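Local coordinates for GDSL-like Lipase/Acylhydrolase family protein (Neisseria meningitidis, PDB 4K7J) that probably removes O-acetyl groups from cell-wall peptidoglycan, as an esterase of the SGNH (GDSL-like) hydrolase family, at residues Q160-V164 / I189-W195. Numbering follows the deposited sequence.
Sequences QTLTV and IHTEMPW
Start with Leu-162, at the apolar centre of a contact between two inner strands of a beta-sandwich. Its chi1 and chi2 are both p, which lays CD2 over one face of the Trp-195 indole, 3.8 Å from the five-membered-ring centroid: a CH-pi contact. CD1 lies 4.3 Å from Ile-189 CG2, and Val-164 CG2 extends the patch, 4.4 Å from Ile-189 CG1. Strands 161-164 and 189-191 run antiparallel (158°, axes 4.8 Å apart) in one sheet; after 191 the chain turns through Glu-192 and Pro-194 into strand 195-203 of the second sheet, whose strand 147-155 also packs against Trp-195. Thr-163 and His-190 form the hydrogen-bonded pair, N to O 3.0 Å each way; Val-164 and Ile-189 are the non-hydrogen-bonded pair, CA atoms 4.6 Å apart. On the face carrying Thr-163 and His-190, a water links OG1 to ND1. Past Leu-162 the ladder opens, and a second water spans the gap from Thr-161 O (2.7 Å) to Met-193 N (2.9 Å). Trp-195, chi1 m, donates NE1 to the same Thr-161 O at 3.1 Å. Over its other face lies the amide of Gln-160, an extended t,t side chain whose NE2 donates to Pro-194 O at 2.8 Å.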
ATOM      1  N   GLN A 160      20.715  21.064   0.084  1.00 30.60           N
ATOM      2  CA  GLN A 160      19.914  21.432   1.248  1.00 25.86           C
ATOM      3  C   GLN A 160      19.928  20.339   2.321  1.00 19.86           C
ATOM      4  O   GLN A 160      20.066  19.157   2.011  1.00 24.43           O
ATOM      5  CB  GLN A 160      18.472  21.663   0.788  1.00 26.64           C
ATOM      6  CG  GLN A 160      17.605  22.519   1.683  1.00 21.25           C
ATOM      7  CD  GLN A 160      16.259  22.829   1.038  1.00 23.45           C
ATOM      8  OE1 GLN A 160      16.188  23.157  -0.139  1.00 29.28           O
ATOM      9  NE2 GLN A 160      15.189  22.723   1.810  1.00 25.01           N
ATOM     10  N   THR A 161      19.773  20.737   3.578  1.00 14.36           N
ATOM     11  CA  THR A 161      19.778  19.787   4.686  1.00 18.39           C
ATOM     12  C   THR A 161      18.458  19.800   5.446  1.00 17.83           C
ATOM     13  O   THR A 161      17.658  20.721   5.307  1.00 18.12           O
ATOM     14  CB  THR A 161      20.894  20.110   5.708  1.00 19.16           C
ATOM     15  OG1 THR A 161      20.695  21.428   6.216  1.00 20.41           O
ATOM     16  CG2 THR A 161      22.266  20.026   5.058  1.00 19.46           C
ATOM     17  N   LEU A 162      18.245  18.759   6.238  1.00 17.25           N
ATOM     18  CA  LEU A 162      17.219  18.751   7.272  1.00 22.03           C
ATOM     19  C   LEU A 162      17.815  17.967   8.421  1.00 19.62           C
ATOM     20  O   LEU A 162      18.928  17.438   8.299  1.00 19.34           O
ATOM     21  CB  LEU A 162      15.885  18.131   6.777  1.00 16.14           C
ATOM     22  CG  LEU A 162      15.867  16.819   5.986  1.00 17.35           C
ATOM     23  CD1 LEU A 162      16.182  15.615   6.863  1.00 14.29           C
ATOM     24  CD2 LEU A 162      14.501  16.639   5.274  1.00 18.75           C
ATOM     25  N   THR A 163      17.102  17.887   9.539  1.00 17.72           N
ATOM     26  CA  THR A 163      17.604  17.096  10.646  1.00 18.67           C
ATOM     27  C   THR A 163      16.600  16.036  11.032  1.00 19.35           C
ATOM     28  O   THR A 163      15.401  16.274  11.010  1.00 21.38           O
ATOM     29  CB  THR A 163      17.935  17.948  11.893  1.00 22.40           C
ATOM     30  OG1 THR A 163      16.724  18.469  12.449  1.00 22.39           O
ATOM     31  CG2 THR A 163      18.895  19.102  11.551  1.00 21.38           C
ATOM     32  N   VAL A 164      17.111  14.867  11.398  1.00 24.61           N
ATOM     33  CA  VAL A 164      16.295  13.765  11.883  1.00 16.71           C
ATOM     34  C   VAL A 164      16.802  13.419  13.279  1.00 23.03           C
ATOM     35  O   VAL A 164      17.953  13.002  13.428  1.00 23.04           O
ATOM     36  CB  VAL A 164      16.456  12.544  10.972  1.00 24.72           C
ATOM     37  CG1 VAL A 164      15.659  11.382  11.503  1.00 27.64           C
ATOM     38  CG2 VAL A 164      16.035  12.878   9.540  1.00 17.94           C
ATOM     39  N   ILE A 189      11.581  15.492  12.744  1.00 14.84           N
ATOM     40  CA  ILE A 189      12.248  15.970  11.550  1.00 18.43           C
ATOM     41  C   ILE A 189      12.027  17.469  11.415  1.00 22.94           C
ATOM     42  O   ILE A 189      10.883  17.944  11.427  1.00 15.55           O
ATOM     43  CB  ILE A 189      11.702  15.254  10.294  1.00 16.82           C
ATOM     44  CG1 ILE A 189      11.847  13.738  10.458  1.00 20.21           C
ATOM     45  CG2 ILE A 189      12.422  15.736   9.042  1.00 13.61           C
ATOM     46  CD1 ILE A 189      11.048  12.941   9.450  1.00 22.22           C
ATOM     47  N   HIS A 190      13.132  18.201  11.293  1.00 19.06           N
ATOM     48  CA  HIS A 190      13.114  19.664  11.261  1.00 19.98           C
ATOM     49  C   HIS A 190      13.633  20.144   9.918  1.00 15.88           C
ATOM     50  O   HIS A 190      14.661  19.662   9.440  1.00 20.98           O
ATOM     51  CB  HIS A 190      14.023  20.228  12.376  1.00 18.14           C
ATOM     52  CG  HIS A 190      13.430  20.144  13.750  1.00 20.79           C
ATOM     53  ND1 HIS A 190      14.191  20.223  14.899  1.00 21.81           N
ATOM     54  CD2 HIS A 190      12.146  20.001  14.160  1.00 21.98           C
ATOM     55  CE1 HIS A 190      13.402  20.133  15.955  1.00 22.19           C
ATOM     56  NE2 HIS A 190      12.157  19.993  15.534  1.00 20.27           N
ATOM     57  N   THR A 191      12.936  21.091   9.306  1.00 14.71           N
ATOM     58  CA  THR A 191      13.382  21.639   8.024  1.00 16.59           C
ATOM     59  C   THR A 191      13.540  23.147   8.107  1.00 21.14           C
ATOM     60  O   THR A 191      12.555  23.882   8.202  1.00 18.50           O
ATOM     61  CB  THR A 191      12.418  21.285   6.866  1.00 14.45           C
ATOM     62  OG1 THR A 191      11.099  21.749   7.173  1.00 19.43           O
ATOM     63  CG2 THR A 191      12.362  19.780   6.657  1.00 16.57           C
ATOM     64  N   GLU A 192      14.786  23.606   8.077  1.00 20.56           N
ATOM     65  CA  GLU A 192      15.050  25.035   8.108  1.00 19.15           C
ATOM     66  C   GLU A 192      14.445  25.700   6.876  1.00 18.88           C
ATOM     67  O   GLU A 192      13.720  26.674   6.999  1.00 20.27           O
ATOM     68  CB  GLU A 192      16.553  25.313   8.214  1.00 16.61           C
ATOM     69  CG  GLU A 192      16.970  26.736   7.827  1.00 18.91           C
ATOM     70  CD  GLU A 192      16.559  27.800   8.841  1.00 22.17           C
ATOM     71  OE1 GLU A 192      15.905  27.475   9.861  1.00 18.74           O
ATOM     72  OE2 GLU A 192      16.899  28.977   8.605  1.00 20.91           O
ATOM     73  N   MET A 193      14.748  25.159   5.700  1.00 18.26           N
ATOM     74  CA  MET A 193      14.173  25.624   4.442  1.00 23.05           C
ATOM     75  C   MET A 193      13.177  24.588   3.882  1.00 19.86           C
ATOM     76  O   MET A 193      13.152  23.444   4.342  1.00 19.24           O
ATOM     77  CB  MET A 193      15.290  25.950   3.441  1.00 21.70           C
ATOM     78  CG  MET A 193      15.992  27.302   3.700  1.00 23.89           C
ATOM     79  SD  MET A 193      14.949  28.771   3.473  1.00 41.42           S
ATOM     80  CE  MET A 193      14.558  29.174   5.166  1.00 25.11           C
ATOM     81  N   PRO A 194      12.343  24.987   2.902  1.00 20.05           N
ATOM     82  CA  PRO A 194      11.271  24.084   2.459  1.00 19.74           C
ATOM     83  C   PRO A 194      11.728  22.850   1.693  1.00 16.33           C
ATOM     84  O   PRO A 194      12.620  22.933   0.845  1.00 15.24           O
ATOM     85  CB  PRO A 194      10.436  24.963   1.517  1.00 16.89           C
ATOM     86  CG  PRO A 194      10.730  26.378   1.965  1.00 20.46           C
ATOM     87  CD  PRO A 194      12.178  26.343   2.337  1.00 20.47           C
ATOM     88  N   TRP A 195      11.064  21.730   1.975  1.00 16.29           N
ATOM     89  CA  TRP A 195      11.205  20.497   1.218  1.00 18.00           C
ATOM     90  C   TRP A 195       9.817  19.966   0.871  1.00 16.70           C
ATOM     91  O   TRP A 195       8.837  20.301   1.538  1.00 12.36           O
ATOM     92  CB  TRP A 195      11.813  19.411   2.096  1.00 13.94           C
ATOM     93  CG  TRP A 195      13.236  19.541   2.494  1.00 20.05           C
ATOM     94  CD1 TRP A 195      13.769  20.425   3.392  1.00 14.09           C
ATOM     95  CD2 TRP A 195      14.309  18.694   2.075  1.00 16.52           C
ATOM     96  NE1 TRP A 195      15.122  20.202   3.522  1.00 18.84           N
ATOM     97  CE2 TRP A 195      15.474  19.136   2.734  1.00 20.65           C
ATOM     98  CE3 TRP A 195      14.399  17.604   1.198  1.00 14.32           C
ATOM     99  CZ2 TRP A 195      16.719  18.528   2.537  1.00 15.59           C
ATOM    100  CZ3 TRP A 195      15.631  17.007   1.000  1.00 12.36           C
ATOM    101  CH2 TRP A 195      16.774  17.467   1.674  1.00 17.15           C
TER
HETATM  102  O   HOH W   1      16.890  23.256   5.139  1.00 22.98           O
HETATM  103  O   HOH W   2      16.851  20.011  14.732  1.00 29.32           O